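Allergen Aed a 2 (PDB 3DXL) modulates blood feeding by female mosquitoes by sequestering mediators of the host response, taking up biogenic amines in one pocket and leukotrienes in another. Local coordinates at residues S71-Q76 with N126-N131; V89-N94 with K118-T123; R213-V218 with K261-Y266. One frame throughout, in Å; residues are numbered along the deposited sequence.

Contact 1: S71-Q76 with N126-N131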
# COMPACT_ATOMS: atom_id res chain seq x y z
N SER A 71 1.88 4.13 -20.44
CA SER A 71 3.29 4.11 -20.07
C SER A 71 3.60 3.07 -19.00
O SER A 71 4.62 2.38 -19.07
CB SER A 71 3.76 5.50 -19.61
OG SER A 71 3.52 6.47 -20.61
N VAL A 72 2.71 2.94 -18.01
CA VAL A 72 2.93 1.98 -16.93
C VAL A 72 2.96 0.54 -17.43
O VAL A 72 3.66 -0.29 -16.88
CB VAL A 72 1.92 2.17 -15.75
CG1 VAL A 72 0.49 1.89 -16.19
CG2 VAL A 72 2.29 1.28 -14.58
N ILE A 73 2.21 0.24 -18.51
CA ILE A 73 2.22 -1.10 -19.08
C ILE A 73 3.62 -1.47 -19.57
O ILE A 73 4.12 -2.56 -19.28
CB ILE A 73 1.17 -1.23 -20.21
CG1 ILE A 73 -0.23 -1.07 -19.62
CG2 ILE A 73 1.33 -2.56 -20.96
CD1 ILE A 73 -1.31 -0.85 -20.68
N GLN A 74 4.25 -0.56 -20.30
CA GLN A 74 5.62 -0.80 -20.78
C GLN A 74 6.64 -0.85 -19.63
O GLN A 74 7.54 -1.68 -19.65
CB GLN A 74 6.02 0.23 -21.84
CG GLN A 74 5.17 0.18 -23.13
CD GLN A 74 5.21 -1.17 -23.87
OE1 GLN A 74 6.18 -1.93 -23.77
NE2 GLN A 74 4.16 -1.45 -24.63
N GLU A 75 6.47 0.02 -18.62
CA GLU A 75 7.33 -0.00 -17.44
C GLU A 75 7.20 -1.33 -16.72
O GLU A 75 8.20 -1.94 -16.31
CB GLU A 75 6.99 1.15 -16.49
CG GLU A 75 7.51 2.51 -16.92
CD GLU A 75 9.02 2.53 -17.11
OE1 GLU A 75 9.76 2.07 -16.21
OE2 GLU A 75 9.47 3.01 -18.17
N GLN A 76 5.96 -1.80 -16.58
CA GLN A 76 5.69 -3.05 -15.92
C GLN A 76 6.32 -4.25 -16.64
O GLN A 76 6.93 -5.11 -16.02
CB GLN A 76 4.18 -3.23 -15.75
CG GLN A 76 3.78 -4.36 -14.82
CD GLN A 76 4.08 -4.09 -13.35
OE1 GLN A 76 4.57 -3.02 -12.99
NE2 GLN A 76 3.80 -5.07 -12.52
N ASN A 126 -1.86 -11.08 -15.75
CA ASN A 126 -0.51 -11.61 -15.65
C ASN A 126 0.53 -10.55 -15.34
O ASN A 126 1.40 -10.74 -14.48
CB ASN A 126 -0.13 -12.36 -16.92
CG ASN A 126 -0.86 -13.68 -17.07
OD1 ASN A 126 -1.63 -14.08 -16.21
ND2 ASN A 126 -0.62 -14.36 -18.18
N LEU A 127 0.45 -9.42 -16.03
CA LEU A 127 1.45 -8.37 -15.92
C LEU A 127 1.46 -7.68 -14.56
O LEU A 127 2.53 -7.28 -14.08
CB LEU A 127 1.21 -7.32 -17.00
CG LEU A 127 2.32 -6.36 -17.38
CD1 LEU A 127 3.59 -7.11 -17.73
CD2 LEU A 127 1.87 -5.55 -18.58
N PHE A 128 0.28 -7.52 -13.98
CA PHE A 128 0.12 -6.75 -12.76
C PHE A 128 -0.12 -7.64 -11.54
O PHE A 128 -0.80 -7.24 -10.59
CB PHE A 128 -0.96 -5.69 -12.95
CG PHE A 128 -0.52 -4.55 -13.79
CD1 PHE A 128 0.29 -3.55 -13.26
CD2 PHE A 128 -0.86 -4.48 -15.14
CE1 PHE A 128 0.73 -2.48 -14.03
CE2 PHE A 128 -0.43 -3.42 -15.92
CZ PHE A 128 0.36 -2.42 -15.38
N HIS A 129 0.47 -8.83 -11.58
CA HIS A 129 0.58 -9.71 -10.39
C HIS A 129 -0.77 -10.19 -9.88
O HIS A 129 -0.98 -10.32 -8.67
CB HIS A 129 1.41 -9.06 -9.26
CG HIS A 129 2.74 -8.55 -9.72
ND1 HIS A 129 3.68 -9.37 -10.32
CD2 HIS A 129 3.29 -7.32 -9.66
CE1 HIS A 129 4.75 -8.65 -10.62
NE2 HIS A 129 4.54 -7.40 -10.23
N GLY A 130 -1.67 -10.46 -10.82
CA GLY A 130 -2.97 -11.04 -10.54
C GLY A 130 -3.03 -12.53 -10.82
O GLY A 130 -3.99 -13.19 -10.43
N ASN A 131 -2.03 -13.07 -11.51
CA ASN A 131 -1.98 -14.51 -11.80
C ASN A 131 -1.44 -15.23 -10.57
O ASN A 131 -0.28 -15.07 -10.20
CB ASN A 131 -1.12 -14.78 -13.03
CG ASN A 131 -1.08 -16.26 -13.42
OD1 ASN A 131 -0.82 -17.13 -12.59
ND2 ASN A 131 -1.33 -16.54 -14.69
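Q76 supplies a hydrogen bond to the other segment. Its CG is anti to the backbone N (chi1 -168°) and the chain bends at chi2, which swings the amide across to the end of helix 121-127, where Q76 NE2 donates to L127 O at 3.0 Å. The bond is nearly straight (162°), arrives on a lone pair in the carbonyl plane, and lies in the plane of the amide. The other branch, Q76 OE1, accepts from the backbone N of F4, so both branches of this buried amide are held and its flip is set.

The same side chain packs against the F128 ring. Q76 CG sits over one face, toward the rim, 4.0 Å from the centroid of the F128 ring in a CH-pi contact, and the amide plane runs almost parallel to the ring, 12° away. In the N-terminal PBP/GOBP domain, which holds the lipid pocket, F128 also lies beside W37; W37 and G130, two residues on from F128, bind leukotriene E4.

Apolar packing fills in the rest. V72 CG2 meets the edge of the F128 ring, 4.1 Å from F128 CE1. Q76 and L127 slide past each other in opposite directions, with their CG atoms 3.6 Å apart. The side chains of I73 and L127 cross at about a right angle, with I73 CG2 3.9 Å from L127 CD2.

Contact 2: V89-N94 with K118-T123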
# COMPACT_ATOMS: atom_id res chain seq x y z
N VAL A 89 1.36 -7.77 -24.87
CA VAL A 89 1.58 -6.56 -24.08
C VAL A 89 1.38 -5.32 -24.96
O VAL A 89 0.72 -4.36 -24.56
CB VAL A 89 2.97 -6.55 -23.43
CG1 VAL A 89 3.27 -5.20 -22.77
CG2 VAL A 89 3.09 -7.68 -22.43
N GLU A 90 1.95 -5.37 -26.16
CA GLU A 90 1.79 -4.27 -27.11
C GLU A 90 0.33 -4.04 -27.51
O GLU A 90 -0.11 -2.89 -27.60
CB GLU A 90 2.72 -4.44 -28.32
CG GLU A 90 4.18 -4.16 -27.95
CD GLU A 90 5.20 -4.51 -29.01
OE1 GLU A 90 4.88 -5.25 -29.97
OE2 GLU A 90 6.35 -4.06 -28.85
N ALA A 91 -0.42 -5.13 -27.72
CA ALA A 91 -1.85 -5.02 -28.06
C ALA A 91 -2.63 -4.35 -26.92
O ALA A 91 -3.49 -3.51 -27.17
CB ALA A 91 -2.43 -6.39 -28.39
N TYR A 92 -2.29 -4.69 -25.68
CA TYR A 92 -2.93 -4.12 -24.50
C TYR A 92 -2.57 -2.64 -24.37
O TYR A 92 -3.44 -1.79 -24.19
CB TYR A 92 -2.52 -4.94 -23.27
CG TYR A 92 -2.92 -4.40 -21.90
CD1 TYR A 92 -4.14 -3.78 -21.69
CD2 TYR A 92 -2.06 -4.57 -20.81
CE1 TYR A 92 -4.49 -3.31 -20.43
CE2 TYR A 92 -2.41 -4.10 -19.54
CZ TYR A 92 -3.62 -3.48 -19.36
OH TYR A 92 -3.95 -3.03 -18.10
N ALA A 93 -1.28 -2.32 -24.50
CA ALA A 93 -0.85 -0.93 -24.43
C ALA A 93 -1.51 -0.09 -25.53
O ALA A 93 -1.96 1.03 -25.28
CB ALA A 93 0.66 -0.84 -24.52
N ASN A 94 -1.56 -0.64 -26.74
CA ASN A 94 -2.24 0.02 -27.86
C ASN A 94 -3.71 0.32 -27.58
O ASN A 94 -4.18 1.42 -27.86
CB ASN A 94 -2.09 -0.80 -29.15
CG ASN A 94 -0.70 -0.73 -29.73
OD1 ASN A 94 0.09 0.15 -29.39
ND2 ASN A 94 -0.38 -1.67 -30.62
N LYS A 118 -11.73 -6.50 -20.40
CA LYS A 118 -12.22 -7.79 -20.88
C LYS A 118 -11.43 -8.33 -22.08
O LYS A 118 -11.12 -9.52 -22.12
CB LYS A 118 -13.71 -7.72 -21.18
CG LYS A 118 -14.58 -7.43 -19.95
CD LYS A 118 -16.04 -7.79 -20.18
CE LYS A 118 -16.66 -6.95 -21.27
NZ LYS A 118 -18.12 -7.19 -21.37
N ALA A 119 -11.04 -7.43 -22.99
CA ALA A 119 -10.32 -7.83 -24.21
C ALA A 119 -8.88 -8.20 -23.91
O ALA A 119 -8.23 -8.89 -24.70
CB ALA A 119 -10.37 -6.73 -25.22
N HIS A 120 -8.36 -7.74 -22.77
CA HIS A 120 -6.97 -7.97 -22.39
C HIS A 120 -6.84 -8.47 -20.97
O HIS A 120 -5.84 -8.21 -20.30
CB HIS A 120 -6.15 -6.70 -22.62
CG HIS A 120 -6.20 -6.22 -24.04
ND1 HIS A 120 -5.35 -6.69 -25.01
CD2 HIS A 120 -7.04 -5.36 -24.66
CE1 HIS A 120 -5.67 -6.15 -26.17
NE2 HIS A 120 -6.69 -5.33 -25.98
N LYS A 121 -7.84 -9.23 -20.52
CA LYS A 121 -7.90 -9.68 -19.13
C LYS A 121 -6.66 -10.45 -18.72
O LYS A 121 -6.01 -10.08 -17.75
CB LYS A 121 -9.16 -10.49 -18.85
CG LYS A 121 -9.36 -10.78 -17.36
CD LYS A 121 -10.73 -11.34 -17.05
CE LYS A 121 -11.77 -10.24 -16.94
NZ LYS A 121 -12.89 -10.64 -16.04
N ASP A 122 -6.32 -11.51 -19.45
CA ASP A 122 -5.16 -12.32 -19.10
C ASP A 122 -3.85 -11.56 -19.20
O ASP A 122 -2.97 -11.73 -18.36
CB ASP A 122 -5.11 -13.59 -19.95
CG ASP A 122 -6.04 -14.66 -19.44
OD1 ASP A 122 -6.19 -14.81 -18.21
OD2 ASP A 122 -6.61 -15.39 -20.28
N THR A 123 -3.71 -10.72 -20.22
CA THR A 123 -2.50 -9.94 -20.39
C THR A 123 -2.29 -9.04 -19.18
O THR A 123 -1.20 -9.01 -18.58
CB THR A 123 -2.60 -9.08 -21.67
OG1 THR A 123 -2.84 -9.94 -22.79
CG2 THR A 123 -1.32 -8.29 -21.89
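V89 opens the contact with its backbone: its side chain points away from segment 118-123, and the methyl T123 CG2 comes to 4.0 Å from V89 CA. Two residues on, A91 lies beside the tip of the H120 imidazole, its CB 3.9 Å from H120 CE1, and the same CE1 is 3.6 Å from A91 O. Y92 does most of the work. Its CA stands over one face of the imidazole, offset toward the rim and 3.8 Å from the centroid of the H120 ring, a CH-pi contact. From there CG is anti to the backbone N (chi1 172°), which sends the phenol obliquely past H120, with Y92 CD1 3.7 Å from H120 CB. The rings are within 27° of parallel but displaced, with centroids 5.8 Å apart, so little of one lies over the other. T123 CG2 reaches 3.8 Å from Y92 CB. H120 is the N-cap residue at the break between helices 106-119 and 121-127, so helix 86-97 packs against that junction. Polar bonding of Y92 happens beyond the two segments: its OH is hydrogen-bonded to Y113 OH and to a bound glycerol. What joins the segments is thus dispersion and CH-pi packing, with the phenol's hydroxyl turned to partners elsewhere.

Contact 3: R213-V218 with K261-Y266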
# COMPACT_ATOMS: atom_id res chain seq x y z
N ARG A 213 -5.68 8.84 7.82
CA ARG A 213 -6.49 7.65 7.65
C ARG A 213 -6.34 6.75 8.88
O ARG A 213 -7.32 6.24 9.41
CB ARG A 213 -6.06 6.91 6.38
CG ARG A 213 -6.93 5.73 6.00
CD ARG A 213 -6.39 5.03 4.75
NE ARG A 213 -7.46 4.31 4.05
CZ ARG A 213 -7.87 3.08 4.37
NH1 ARG A 213 -7.27 2.40 5.34
NH2 ARG A 213 -8.86 2.51 3.69
N ASP A 214 -5.10 6.54 9.30
CA ASP A 214 -4.83 5.67 10.44
C ASP A 214 -5.28 6.25 11.79
O ASP A 214 -5.72 5.50 12.66
CB ASP A 214 -3.35 5.29 10.48
CG ASP A 214 -3.00 4.24 9.44
OD1 ASP A 214 -3.93 3.64 8.83
OD2 ASP A 214 -1.79 4.00 9.24
N PHE A 215 -5.23 7.57 11.94
CA PHE A 215 -5.82 8.22 13.12
C PHE A 215 -7.33 8.01 13.17
O PHE A 215 -7.89 7.66 14.22
CB PHE A 215 -5.52 9.72 13.15
CG PHE A 215 -4.27 10.07 13.91
CD1 PHE A 215 -3.05 9.49 13.59
CD2 PHE A 215 -4.30 11.04 14.91
CE1 PHE A 215 -1.89 9.83 14.28
CE2 PHE A 215 -3.14 11.39 15.61
CZ PHE A 215 -1.94 10.79 15.28
N LYS A 216 -8.00 8.19 12.03
CA LYS A 216 -9.44 8.04 12.00
C LYS A 216 -9.86 6.61 12.33
O LYS A 216 -10.87 6.39 13.00
CB LYS A 216 -10.02 8.51 10.67
CG LYS A 216 -9.90 10.01 10.49
CD LYS A 216 -10.49 10.50 9.19
CE LYS A 216 -10.31 12.01 9.05
NZ LYS A 216 -10.68 12.50 7.69
N LEU A 217 -9.04 5.64 11.91
CA LEU A 217 -9.33 4.24 12.19
C LEU A 217 -9.19 3.85 13.67
O LEU A 217 -9.73 2.84 14.09
CB LEU A 217 -8.49 3.31 11.31
CG LEU A 217 -9.00 3.23 9.88
CD1 LEU A 217 -7.95 2.65 8.95
CD2 LEU A 217 -10.32 2.45 9.79
N VAL A 218 -8.47 4.66 14.45
CA VAL A 218 -8.47 4.48 15.91
C VAL A 218 -9.31 5.54 16.62
O VAL A 218 -9.12 5.80 17.81
CB VAL A 218 -7.05 4.35 16.52
CG1 VAL A 218 -6.38 3.09 16.00
CG2 VAL A 218 -6.20 5.57 16.22
N LYS A 261 1.11 6.66 18.45
CA LYS A 261 1.49 5.29 18.81
C LYS A 261 0.29 4.35 18.69
O LYS A 261 0.42 3.25 18.19
CB LYS A 261 2.11 5.25 20.20
CG LYS A 261 3.45 5.97 20.28
CD LYS A 261 3.93 6.09 21.72
CE LYS A 261 5.23 6.85 21.78
NZ LYS A 261 5.76 6.94 23.17
N GLU A 262 -0.88 4.81 19.12
CA GLU A 262 -2.09 4.02 19.01
C GLU A 262 -2.44 3.72 17.54
O GLU A 262 -2.73 2.57 17.17
CB GLU A 262 -3.25 4.69 19.73
CG GLU A 262 -4.45 3.79 19.85
CD GLU A 262 -5.58 4.33 20.71
OE1 GLU A 262 -5.42 5.38 21.39
OE2 GLU A 262 -6.63 3.67 20.72
N ALA A 263 -2.39 4.75 16.70
CA ALA A 263 -2.68 4.61 15.29
C ALA A 263 -1.68 3.69 14.58
O ALA A 263 -2.04 2.85 13.75
CB ALA A 263 -2.70 5.97 14.64
N PHE A 264 -0.40 3.88 14.91
CA PHE A 264 0.71 3.15 14.29
C PHE A 264 0.65 1.68 14.71
O PHE A 264 0.85 0.78 13.89
CB PHE A 264 2.01 3.79 14.76
CG PHE A 264 3.20 3.68 13.82
CD1 PHE A 264 3.16 4.24 12.56
CD2 PHE A 264 4.40 3.11 14.26
CE1 PHE A 264 4.28 4.20 11.74
CE2 PHE A 264 5.52 3.07 13.44
CZ PHE A 264 5.45 3.62 12.17
N ASP A 265 0.35 1.43 15.98
CA ASP A 265 0.18 0.06 16.47
C ASP A 265 -0.94 -0.65 15.70
O ASP A 265 -0.79 -1.80 15.29
CB ASP A 265 -0.17 0.02 17.96
CG ASP A 265 1.03 0.26 18.87
OD1 ASP A 265 2.18 0.35 18.41
OD2 ASP A 265 0.77 0.37 20.09
N TYR A 266 -2.07 0.02 15.53
CA TYR A 266 -3.18 -0.62 14.83
C TYR A 266 -2.86 -0.82 13.34
O TYR A 266 -3.25 -1.84 12.75
CB TYR A 266 -4.47 0.17 15.01
CG TYR A 266 -5.73 -0.52 14.51
CD1 TYR A 266 -5.96 -1.88 14.74
CD2 TYR A 266 -6.71 0.21 13.82
CE1 TYR A 266 -7.12 -2.49 14.30
CE2 TYR A 266 -7.88 -0.41 13.38
CZ TYR A 266 -8.08 -1.75 13.63
OH TYR A 266 -9.23 -2.37 13.21
O HOH W 1 -4.67 2.84 12.60
O HOH W 2 -9.01 5.11 20.42
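V218, at the C-terminal end of helix 208-217, drives its branched side chain into helix 257-271. Its CB points toward that helix and lies 4.3 Å from E262 CG. From CB the two methyls part. CG1, anti to the carbonyl carbon (chi1 -65°), runs to Y266, 3.6 Å from Y266 CB and equally near CD2, while also lying beside E262 O. CG2, in the crowded position between the backbone N and the carbonyl carbon, drops onto A263, 3.8 Å from A263 CA and almost as close to its CB. The valine therefore sits astride one turn of the helix, with E262, A263 and Y266 around it.

A263 is the small residue at the crossing. A263 CA is 5.3 Å from F215 CA, and A263 CB rests 3.6 Å from D214 O and alongside F215 CD1. Farther along, Y266 CE2 approaches L217 O and CB.

Two waters bridge polar atoms of the segments. One donates to both D214 O and A263 O, main chain to main chain; the other donates to V218 O and, at 2.8 Å, to E262 OE2, main chain to side chain, and that carboxylate oxygen also bonds Y284 OH.

The short helical segments cross nearly perpendicularly, at 94°, with axes 8.4 Å apart. D214 adds salt bridges to R267 and R270 farther along helix 257-271 and a hydrogen bond to Y199, while D265, which binds noradrenaline, hydrogen-bonds Y178 OH. The crossing thus packs the C-terminal end of helix 208-217 across the helix that carries this amine-binding residue, with R213 reaching back in salt bridges to D19 and E18 of helix 6-20.

How the contacts relate
Contacts 1 and 2 are neighbours in the N-terminal half, their centres 10 Å apart. Both use helix 121-127, and the segments of contact 2 lie between those of contact 1 in sequence. They touch directly through the consecutive helices 71-79 and 86-97, where I73 packs against V89, Y92 and A93, and so form one continuous packing unit beside the W37 region of the lipid pocket. Contact 3 follows later in the chain, across the molecule's centre from them, about 32 Å from contact 1 and 39 Å from contact 2 between centres. It joins helices 208-217 and 257-271 of the C-terminal half, which is consistent with lipids and amines binding independently.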